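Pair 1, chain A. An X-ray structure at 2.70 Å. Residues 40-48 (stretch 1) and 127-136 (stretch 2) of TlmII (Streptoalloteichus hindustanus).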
# COMPACT_ATOMS: atom_id res chain seq x y z
N GLY A 40 -0.80 -10.25 8.19
CA GLY A 40 -0.49 -11.30 9.15
C GLY A 40 0.30 -12.47 8.59
O GLY A 40 0.21 -12.77 7.40
N LEU A 41 1.06 -13.13 9.45
CA LEU A 41 1.78 -14.34 9.09
C LEU A 41 1.20 -15.52 9.85
O LEU A 41 0.99 -15.45 11.06
CB LEU A 41 3.27 -14.21 9.40
CG LEU A 41 4.08 -13.21 8.57
CD1 LEU A 41 5.53 -13.20 9.01
CD2 LEU A 41 3.97 -13.53 7.08
N LEU A 42 0.92 -16.61 9.14
CA LEU A 42 0.37 -17.81 9.76
C LEU A 42 1.48 -18.80 10.12
O LEU A 42 2.22 -19.25 9.25
CB LEU A 42 -0.65 -18.47 8.84
CG LEU A 42 -1.14 -19.86 9.24
CD1 LEU A 42 -1.79 -19.84 10.60
CD2 LEU A 42 -2.10 -20.40 8.19
N GLY A 43 1.59 -19.12 11.40
CA GLY A 43 2.55 -20.11 11.86
C GLY A 43 1.87 -21.44 12.13
O GLY A 43 0.78 -21.49 12.69
N SER A 44 2.52 -22.53 11.73
CA SER A 44 1.95 -23.85 11.91
C SER A 44 2.99 -24.85 12.42
O SER A 44 4.04 -25.02 11.82
CB SER A 44 1.35 -24.35 10.60
OG SER A 44 0.59 -25.54 10.81
N GLY A 45 2.67 -25.51 13.53
CA GLY A 45 3.57 -26.46 14.15
C GLY A 45 3.52 -26.31 15.66
O GLY A 45 2.59 -25.73 16.19
N ARG A 46 4.52 -26.85 16.35
CA ARG A 46 4.60 -26.69 17.80
C ARG A 46 5.09 -25.29 18.14
O ARG A 46 6.26 -24.97 17.97
CB ARG A 46 5.52 -27.75 18.42
CG ARG A 46 5.15 -29.17 18.03
CD ARG A 46 5.86 -30.20 18.89
NE ARG A 46 5.90 -31.51 18.24
CZ ARG A 46 4.90 -32.40 18.28
NH1 ARG A 46 3.78 -32.12 18.94
NH2 ARG A 46 5.03 -33.56 17.66
N ILE A 47 4.17 -24.45 18.62
CA ILE A 47 4.48 -23.05 18.89
C ILE A 47 4.25 -22.68 20.35
O ILE A 47 3.16 -22.88 20.89
CB ILE A 47 3.63 -22.11 17.99
CG1 ILE A 47 3.85 -22.44 16.51
CG2 ILE A 47 3.96 -20.65 18.28
CD1 ILE A 47 2.91 -21.68 15.59
N ASP A 48 5.29 -22.15 20.99
CA ASP A 48 5.18 -21.67 22.36
C ASP A 48 4.66 -20.23 22.36
O ASP A 48 5.36 -19.30 21.97
CB ASP A 48 6.55 -21.74 23.05
CG ASP A 48 6.46 -21.66 24.56
OD1 ASP A 48 5.38 -21.29 25.08
OD2 ASP A 48 7.48 -21.94 25.22
N VAL A 127 -2.84 -14.50 17.60
CA VAL A 127 -4.11 -15.21 17.56
C VAL A 127 -3.90 -16.70 17.33
O VAL A 127 -3.36 -17.11 16.30
CB VAL A 127 -5.02 -14.66 16.44
CG1 VAL A 127 -6.44 -15.17 16.61
CG2 VAL A 127 -5.00 -13.14 16.42
N ARG A 128 -4.33 -17.51 18.30
CA ARG A 128 -4.23 -18.96 18.16
C ARG A 128 -5.52 -19.54 17.58
O ARG A 128 -6.60 -19.30 18.11
CB ARG A 128 -3.90 -19.63 19.50
CG ARG A 128 -3.90 -21.15 19.44
CD ARG A 128 -3.25 -21.78 20.65
NE ARG A 128 -1.79 -21.63 20.64
CZ ARG A 128 -0.96 -22.47 20.03
NH1 ARG A 128 -1.43 -23.53 19.38
NH2 ARG A 128 0.35 -22.26 20.08
N LEU A 129 -5.39 -20.29 16.49
CA LEU A 129 -6.54 -20.84 15.78
C LEU A 129 -6.82 -22.29 16.16
O LEU A 129 -7.97 -22.72 16.16
CB LEU A 129 -6.32 -20.73 14.27
CG LEU A 129 -5.88 -19.37 13.73
CD1 LEU A 129 -5.81 -19.40 12.21
CD2 LEU A 129 -6.82 -18.27 14.20
N SER A 130 -5.76 -23.03 16.46
CA SER A 130 -5.89 -24.44 16.81
C SER A 130 -4.68 -24.89 17.63
O SER A 130 -3.95 -24.07 18.18
CB SER A 130 -6.01 -25.30 15.55
OG SER A 130 -4.89 -25.11 14.69
N GLU A 131 -4.48 -26.20 17.70
CA GLU A 131 -3.37 -26.76 18.46
C GLU A 131 -2.04 -26.60 17.73
O GLU A 131 -0.97 -26.75 18.32
CB GLU A 131 -3.62 -28.23 18.78
CG GLU A 131 -4.89 -28.47 19.58
CD GLU A 131 -4.92 -27.67 20.87
OE1 GLU A 131 -5.96 -27.05 21.16
OE2 GLU A 131 -3.90 -27.67 21.59
N THR A 132 -2.12 -26.29 16.43
CA THR A 132 -0.92 -26.15 15.62
C THR A 132 -0.79 -24.76 14.98
O THR A 132 0.32 -24.31 14.71
CB THR A 132 -0.87 -27.21 14.50
OG1 THR A 132 -2.00 -27.05 13.63
CG2 THR A 132 -0.88 -28.61 15.08
N ASP A 133 -1.92 -24.10 14.76
CA ASP A 133 -1.94 -22.85 14.00
C ASP A 133 -2.03 -21.59 14.87
O ASP A 133 -2.92 -21.46 15.71
CB ASP A 133 -3.08 -22.86 12.98
CG ASP A 133 -2.81 -23.80 11.81
OD1 ASP A 133 -1.98 -24.72 11.97
OD2 ASP A 133 -3.42 -23.60 10.74
N VAL A 134 -1.10 -20.67 14.64
CA VAL A 134 -1.11 -19.37 15.31
C VAL A 134 -0.88 -18.26 14.29
O VAL A 134 0.07 -18.32 13.50
CB VAL A 134 -0.01 -19.28 16.38
CG1 VAL A 134 0.04 -17.87 16.96
CG2 VAL A 134 -0.25 -20.30 17.47
N VAL A 135 -1.74 -17.25 14.30
CA VAL A 135 -1.57 -16.10 13.42
C VAL A 135 -0.93 -14.93 14.15
O VAL A 135 -1.42 -14.49 15.19
CB VAL A 135 -2.91 -15.64 12.81
CG1 VAL A 135 -2.75 -14.30 12.12
CG2 VAL A 135 -3.43 -16.69 11.84
N LEU A 136 0.17 -14.43 13.60
CA LEU A 136 0.79 -13.21 14.09
C LEU A 136 0.40 -12.07 13.16
O LEU A 136 0.85 -12.02 12.02
CB LEU A 136 2.31 -13.34 14.13
CG LEU A 136 3.08 -12.11 14.61
CD1 LEU A 136 3.03 -11.96 16.13
CD2 LEU A 136 4.51 -12.14 14.11

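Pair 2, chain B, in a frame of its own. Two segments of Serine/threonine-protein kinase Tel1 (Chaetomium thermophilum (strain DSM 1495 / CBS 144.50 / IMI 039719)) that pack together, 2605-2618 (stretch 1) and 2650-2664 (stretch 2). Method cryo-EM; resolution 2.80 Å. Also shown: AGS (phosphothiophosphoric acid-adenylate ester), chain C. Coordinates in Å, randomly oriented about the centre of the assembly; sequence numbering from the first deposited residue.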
# COMPACT_ATOMS: atom_id res chain seq x y z
N TYR B 2605 -48.81 -16.83 3.57
CA TYR B 2605 -48.26 -15.65 2.92
C TYR B 2605 -49.18 -14.49 3.24
O TYR B 2605 -50.31 -14.43 2.76
CB TYR B 2605 -48.18 -15.85 1.41
CG TYR B 2605 -47.46 -17.11 0.99
CD1 TYR B 2605 -46.09 -17.14 0.89
CD2 TYR B 2605 -48.17 -18.25 0.66
CE1 TYR B 2605 -45.44 -18.28 0.50
CE2 TYR B 2605 -47.52 -19.38 0.27
CZ TYR B 2605 -46.16 -19.40 0.19
OH TYR B 2605 -45.50 -20.53 -0.20
N LYS B 2606 -48.71 -13.58 4.07
CA LYS B 2606 -49.50 -12.40 4.37
C LYS B 2606 -49.20 -11.29 3.37
O LYS B 2606 -48.15 -11.28 2.73
CB LYS B 2606 -49.24 -11.92 5.79
CG LYS B 2606 -49.39 -13.01 6.82
CD LYS B 2606 -49.28 -12.44 8.21
CE LYS B 2606 -50.33 -11.36 8.42
NZ LYS B 2606 -50.27 -10.79 9.79
N GLN B 2607 -50.14 -10.37 3.24
CA GLN B 2607 -50.06 -9.34 2.21
C GLN B 2607 -50.74 -8.08 2.72
O GLN B 2607 -51.81 -8.15 3.31
CB GLN B 2607 -50.75 -9.78 0.92
CG GLN B 2607 -50.18 -11.00 0.30
CD GLN B 2607 -51.18 -11.70 -0.56
OE1 GLN B 2607 -52.32 -11.28 -0.65
NE2 GLN B 2607 -50.76 -12.78 -1.19
N LEU B 2608 -50.11 -6.94 2.48
CA LEU B 2608 -50.80 -5.67 2.57
C LEU B 2608 -51.41 -5.38 1.22
O LEU B 2608 -50.70 -5.39 0.21
CB LEU B 2608 -49.86 -4.53 2.97
CG LEU B 2608 -49.22 -4.46 4.34
CD1 LEU B 2608 -47.81 -4.88 4.24
CD2 LEU B 2608 -49.30 -3.04 4.83
N VAL B 2609 -52.71 -5.15 1.19
CA VAL B 2609 -53.39 -4.70 -0.02
C VAL B 2609 -53.55 -3.20 0.15
O VAL B 2609 -54.46 -2.73 0.84
CB VAL B 2609 -54.73 -5.42 -0.21
CG1 VAL B 2609 -55.31 -5.06 -1.54
CG2 VAL B 2609 -54.54 -6.90 -0.12
N LYS B 2610 -52.65 -2.44 -0.46
CA LYS B 2610 -52.55 -1.02 -0.20
C LYS B 2610 -53.28 -0.26 -1.29
O LYS B 2610 -52.99 -0.43 -2.47
CB LYS B 2610 -51.08 -0.59 -0.14
CG LYS B 2610 -50.77 0.34 1.00
CD LYS B 2610 -49.28 0.51 1.13
CE LYS B 2610 -48.91 1.18 2.43
NZ LYS B 2610 -47.43 1.25 2.59
N GLY B 2611 -54.23 0.58 -0.88
CA GLY B 2611 -54.93 1.46 -1.78
C GLY B 2611 -54.69 2.90 -1.38
O GLY B 2611 -54.13 3.20 -0.32
N GLY B 2612 -55.13 3.81 -2.23
CA GLY B 2612 -54.92 5.21 -1.98
C GLY B 2612 -54.30 5.90 -3.16
O GLY B 2612 -54.50 5.47 -4.30
N ASN B 2613 -53.55 6.96 -2.92
CA ASN B 2613 -52.90 7.72 -3.98
C ASN B 2613 -51.39 7.70 -3.84
O ASN B 2613 -50.70 8.63 -4.25
CB ASN B 2613 -53.42 9.16 -4.01
CG ASN B 2613 -53.66 9.72 -2.62
OD1 ASN B 2613 -53.82 8.98 -1.66
ND2 ASN B 2613 -53.69 11.04 -2.52
N ASP B 2614 -50.86 6.62 -3.27
CA ASP B 2614 -49.43 6.49 -3.06
C ASP B 2614 -48.74 6.11 -4.37
O ASP B 2614 -49.37 5.90 -5.40
CB ASP B 2614 -49.14 5.46 -1.98
CG ASP B 2614 -49.91 4.18 -2.19
OD1 ASP B 2614 -50.71 4.12 -3.14
OD2 ASP B 2614 -49.72 3.24 -1.39
N ASP B 2615 -47.41 6.02 -4.31
CA ASP B 2615 -46.60 5.61 -5.45
C ASP B 2615 -45.73 4.43 -5.01
O ASP B 2615 -44.69 4.62 -4.38
CB ASP B 2615 -45.75 6.76 -5.97
CG ASP B 2615 -46.46 7.56 -7.04
OD1 ASP B 2615 -47.59 7.18 -7.41
OD2 ASP B 2615 -45.89 8.57 -7.51
N LEU B 2616 -46.17 3.23 -5.35
CA LEU B 2616 -45.40 2.03 -5.05
C LEU B 2616 -44.36 1.72 -6.10
O LEU B 2616 -43.52 0.86 -5.87
CB LEU B 2616 -46.32 0.83 -4.90
CG LEU B 2616 -47.16 0.69 -3.64
CD1 LEU B 2616 -48.43 1.46 -3.78
CD2 LEU B 2616 -47.45 -0.76 -3.42
N ARG B 2617 -44.39 2.40 -7.25
CA ARG B 2617 -43.37 2.12 -8.25
C ARG B 2617 -42.02 2.68 -7.83
O ARG B 2617 -40.98 2.08 -8.12
CB ARG B 2617 -43.78 2.66 -9.60
CG ARG B 2617 -43.17 1.91 -10.74
CD ARG B 2617 -43.25 2.70 -12.02
NE ARG B 2617 -42.74 1.92 -13.14
CZ ARG B 2617 -41.51 2.01 -13.62
NH1 ARG B 2617 -41.14 1.26 -14.64
NH2 ARG B 2617 -40.64 2.85 -13.08
N GLN B 2618 -42.01 3.80 -7.11
CA GLN B 2618 -40.77 4.28 -6.51
C GLN B 2618 -40.19 3.25 -5.55
O GLN B 2618 -39.00 2.93 -5.61
CB GLN B 2618 -41.03 5.59 -5.77
CG GLN B 2618 -41.53 6.71 -6.65
CD GLN B 2618 -40.51 7.13 -7.67
OE1 GLN B 2618 -40.71 6.92 -8.87
NE2 GLN B 2618 -39.42 7.71 -7.22
N LYS B 2650 -41.00 -7.83 -1.26
CA LYS B 2650 -41.56 -7.77 -2.61
C LYS B 2650 -42.66 -6.74 -2.66
O LYS B 2650 -43.65 -6.85 -1.93
CB LYS B 2650 -42.08 -9.13 -3.05
CG LYS B 2650 -42.77 -9.10 -4.37
CD LYS B 2650 -42.20 -10.11 -5.30
CE LYS B 2650 -43.04 -10.20 -6.54
NZ LYS B 2650 -42.85 -11.51 -7.21
N VAL B 2651 -42.50 -5.75 -3.52
CA VAL B 2651 -43.53 -4.77 -3.81
C VAL B 2651 -44.06 -5.05 -5.20
O VAL B 2651 -43.28 -5.28 -6.13
CB VAL B 2651 -43.00 -3.33 -3.71
CG1 VAL B 2651 -44.14 -2.36 -3.64
CG2 VAL B 2651 -42.12 -3.18 -2.50
N LEU B 2652 -45.38 -5.04 -5.35
CA LEU B 2652 -46.01 -5.31 -6.64
C LEU B 2652 -47.04 -4.22 -6.90
O LEU B 2652 -48.14 -4.27 -6.34
CB LEU B 2652 -46.66 -6.68 -6.64
CG LEU B 2652 -47.39 -7.11 -7.90
CD1 LEU B 2652 -46.39 -7.33 -8.99
CD2 LEU B 2652 -48.13 -8.36 -7.62
N PRO B 2653 -46.71 -3.22 -7.71
CA PRO B 2653 -47.69 -2.18 -8.03
C PRO B 2653 -48.70 -2.71 -9.04
O PRO B 2653 -48.33 -3.24 -10.09
CB PRO B 2653 -46.85 -1.06 -8.64
CG PRO B 2653 -45.45 -1.42 -8.33
CD PRO B 2653 -45.39 -2.89 -8.26
N LEU B 2654 -49.99 -2.59 -8.72
CA LEU B 2654 -51.03 -3.05 -9.62
C LEU B 2654 -51.45 -1.93 -10.56
O LEU B 2654 -51.42 -2.08 -11.78
CB LEU B 2654 -52.23 -3.57 -8.83
CG LEU B 2654 -52.05 -4.93 -8.18
CD1 LEU B 2654 -53.26 -5.25 -7.34
CD2 LEU B 2654 -51.86 -5.98 -9.23
N THR B 2655 -51.86 -0.80 -10.00
CA THR B 2655 -52.21 0.37 -10.78
C THR B 2655 -51.45 1.56 -10.22
O THR B 2655 -50.60 1.40 -9.35
CB THR B 2655 -53.72 0.61 -10.73
OG1 THR B 2655 -54.18 0.47 -9.39
CG2 THR B 2655 -54.43 -0.41 -11.59
N SER B 2656 -51.74 2.76 -10.71
CA SER B 2656 -51.09 3.95 -10.16
C SER B 2656 -51.65 4.34 -8.81
O SER B 2656 -51.30 5.40 -8.30
CB SER B 2656 -51.24 5.13 -11.13
OG SER B 2656 -50.34 5.00 -12.22
N SER B 2657 -52.50 3.51 -8.22
CA SER B 2657 -53.12 3.84 -6.95
C SER B 2657 -53.20 2.66 -6.00
O SER B 2657 -53.83 2.78 -4.94
CB SER B 2657 -54.52 4.40 -7.20
OG SER B 2657 -55.24 3.56 -8.09
N SER B 2658 -52.61 1.52 -6.33
CA SER B 2658 -52.81 0.33 -5.52
C SER B 2658 -51.65 -0.63 -5.72
O SER B 2658 -50.97 -0.62 -6.75
CB SER B 2658 -54.13 -0.36 -5.87
OG SER B 2658 -54.16 -0.77 -7.22
N GLY B 2659 -51.44 -1.48 -4.72
CA GLY B 2659 -50.40 -2.47 -4.83
C GLY B 2659 -50.55 -3.54 -3.79
O GLY B 2659 -51.38 -3.46 -2.88
N LEU B 2660 -49.74 -4.57 -3.95
CA LEU B 2660 -49.60 -5.64 -2.97
C LEU B 2660 -48.19 -5.59 -2.42
O LEU B 2660 -47.22 -5.66 -3.18
CB LEU B 2660 -49.86 -7.00 -3.60
CG LEU B 2660 -51.19 -7.18 -4.31
CD1 LEU B 2660 -51.24 -8.55 -4.89
CD2 LEU B 2660 -52.30 -6.96 -3.33
N ILE B 2661 -48.07 -5.50 -1.10
CA ILE B 2661 -46.78 -5.50 -0.44
C ILE B 2661 -46.66 -6.78 0.38
O ILE B 2661 -47.61 -7.19 1.04
CB ILE B 2661 -46.60 -4.26 0.44
CG1 ILE B 2661 -46.85 -3.02 -0.39
CG2 ILE B 2661 -45.22 -4.20 0.96
CD1 ILE B 2661 -46.60 -1.76 0.34
N GLU B 2662 -45.50 -7.40 0.31
CA GLU B 2662 -45.25 -8.61 1.08
C GLU B 2662 -45.12 -8.26 2.54
O GLU B 2662 -44.28 -7.44 2.92
CB GLU B 2662 -43.99 -9.29 0.58
CG GLU B 2662 -43.67 -10.56 1.29
CD GLU B 2662 -42.26 -11.02 1.01
OE1 GLU B 2662 -41.36 -10.70 1.82
OE2 GLU B 2662 -42.04 -11.69 -0.01
N PHE B 2663 -45.95 -8.87 3.38
CA PHE B 2663 -45.88 -8.67 4.82
C PHE B 2663 -44.79 -9.58 5.36
O PHE B 2663 -44.93 -10.80 5.34
CB PHE B 2663 -47.23 -8.97 5.45
CG PHE B 2663 -47.44 -8.31 6.76
CD1 PHE B 2663 -47.93 -7.04 6.84
CD2 PHE B 2663 -47.16 -8.98 7.93
CE1 PHE B 2663 -48.13 -6.43 8.04
CE2 PHE B 2663 -47.35 -8.37 9.14
CZ PHE B 2663 -47.84 -7.10 9.20
N VAL B 2664 -43.69 -8.99 5.83
CA VAL B 2664 -42.53 -9.77 6.23
C VAL B 2664 -42.87 -10.59 7.46
O VAL B 2664 -43.49 -10.10 8.41
CB VAL B 2664 -41.32 -8.85 6.46
CG1 VAL B 2664 -40.11 -9.67 6.83
CG2 VAL B 2664 -41.02 -8.08 5.21
PG AGS C . -47.27 6.43 8.38
S1G AGS C . -45.80 6.91 9.57
O2G AGS C . -46.74 6.23 6.94
O3G AGS C . -48.33 7.56 8.38
PB AGS C . -47.23 3.75 8.60
O1B AGS C . -45.77 3.94 8.53
O2B AGS C . -47.71 2.84 9.74
O3B AGS C . -47.95 5.12 8.84
PA AGS C . -48.51 1.74 7.25
O1A AGS C . -49.96 1.97 7.28
O2A AGS C . -48.01 0.97 6.03
O3A AGS C . -47.72 3.11 7.25
O5' AGS C . -48.13 1.00 8.57
C5' AGS C . -48.65 -0.32 8.80
C4' AGS C . -47.91 -0.96 9.94
O4' AGS C . -47.36 -2.22 9.49
C3' AGS C . -46.74 -0.17 10.50
O3' AGS C . -46.56 -0.44 11.88
C2' AGS C . -45.56 -0.67 9.66
O2' AGS C . -44.35 -0.63 10.41
C1' AGS C . -45.95 -2.13 9.38
N9 AGS C . -45.57 -2.57 8.05
C8 AGS C . -45.60 -1.84 6.89
N7 AGS C . -45.21 -2.50 5.84
C5 AGS C . -44.89 -3.76 6.33
C6 AGS C . -44.41 -4.92 5.71
N6 AGS C . -44.15 -5.02 4.41
N1 AGS C . -44.20 -6.00 6.49
C2 AGS C . -44.46 -5.91 7.80
N3 AGS C . -44.91 -4.87 8.49
C4 AGS C . -45.11 -3.81 7.69

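Both pairs set a strand antiparallel against the second arm of a hairpin. In pair 1 the strand axes approach to 4.6 Å at 158°; in pair 2, to 4.7 Å at 147°. Fourteen central residues superpose with an RMSD of 0.8 Å.

The register matches too. L41(A) pairs with L136(A) as L2608(B) pairs with I2661(B), and G43(A) pairs with V134(A) as K2610(B) pairs with G2659(B). Each of these is a hydrogen-bonded pair. In pair 1, G43(A) N donates to V134(A) O at 2.7 Å, and V134(A) N to G43(A) O at 2.8 Å. In pair 2, K2610(B) N donates to G2659(B) O, and G2659(B) N to K2610(B) O, both at 2.9 Å.

Beyond the paired residues lies a matched loop glycine, G45(A) and G2612(B). Both have positive phi, and a CB there would jam against the preceding carbonyl O. G45(A) N donates to T132(A) O at 2.9 Å. In pair 2, G2612(B) N lies 3.2 Å from S2657(B) O.

The hairpin turns also match. L129(A) N bonds D133(A) O at 2.8 Å, and L2654(B) N bonds S2658(B) O at 3.0 Å. S130(A) and T2655(B) coincide, and both hydroxyls accept from the matched residue, through its backbone N in pair 1 and its side-chain OG in pair 2. S130(A) OG accepts from D133(A) N at 3.1 Å. T2655(B) OG1 accepts from S2658(B) OG at a very short 2.5 Å.

Glycine changes sides at one bridge. Pair 1 has G43(A) facing V134(A); I47(A) CD1 packs 3.9 Å from V134(A) CB. Pair 2 has K2610(B) facing G2659(B). There L2616(B) CD2 comes 3.7 Å from G2659(B) CA, and a CB on that glycine would clash with it. L2616(B) CD2 also meets I2661(B) CG1 at 3.8 Å and V2651(B) CG1 at 3.7 Å. I47(A) superposes on D2614(B), and their side-chain centres fall 0.8 Å apart. L2616(B), which has no counterpart in pair 1, packs against G2659(B), where a side chain would begin.

The neighbouring bridge is apolar in both pairs. L42(A) CD1 lies 3.8 Å from V135(A) CG2. The matched V2609(B) CG2 lies 3.9 Å from L2660(B) CD2, so the longer side chain is on the other strand. On the same face as L42(A), S44(A) OG donates to D133(A) OD1 at 2.9 Å. The matched positions in pair 2 are G2611(B), which has no side chain, and S2658(B), whose OG turns to T2655(B) OG1 instead.

Pair 2 also borders a nucleotide analogue, as suits a kinase. AGS N6 donates to E2662(B) O at 2.8 Å, and K2610(B) NZ makes a weak 3.5 Å bond to AGS O2A.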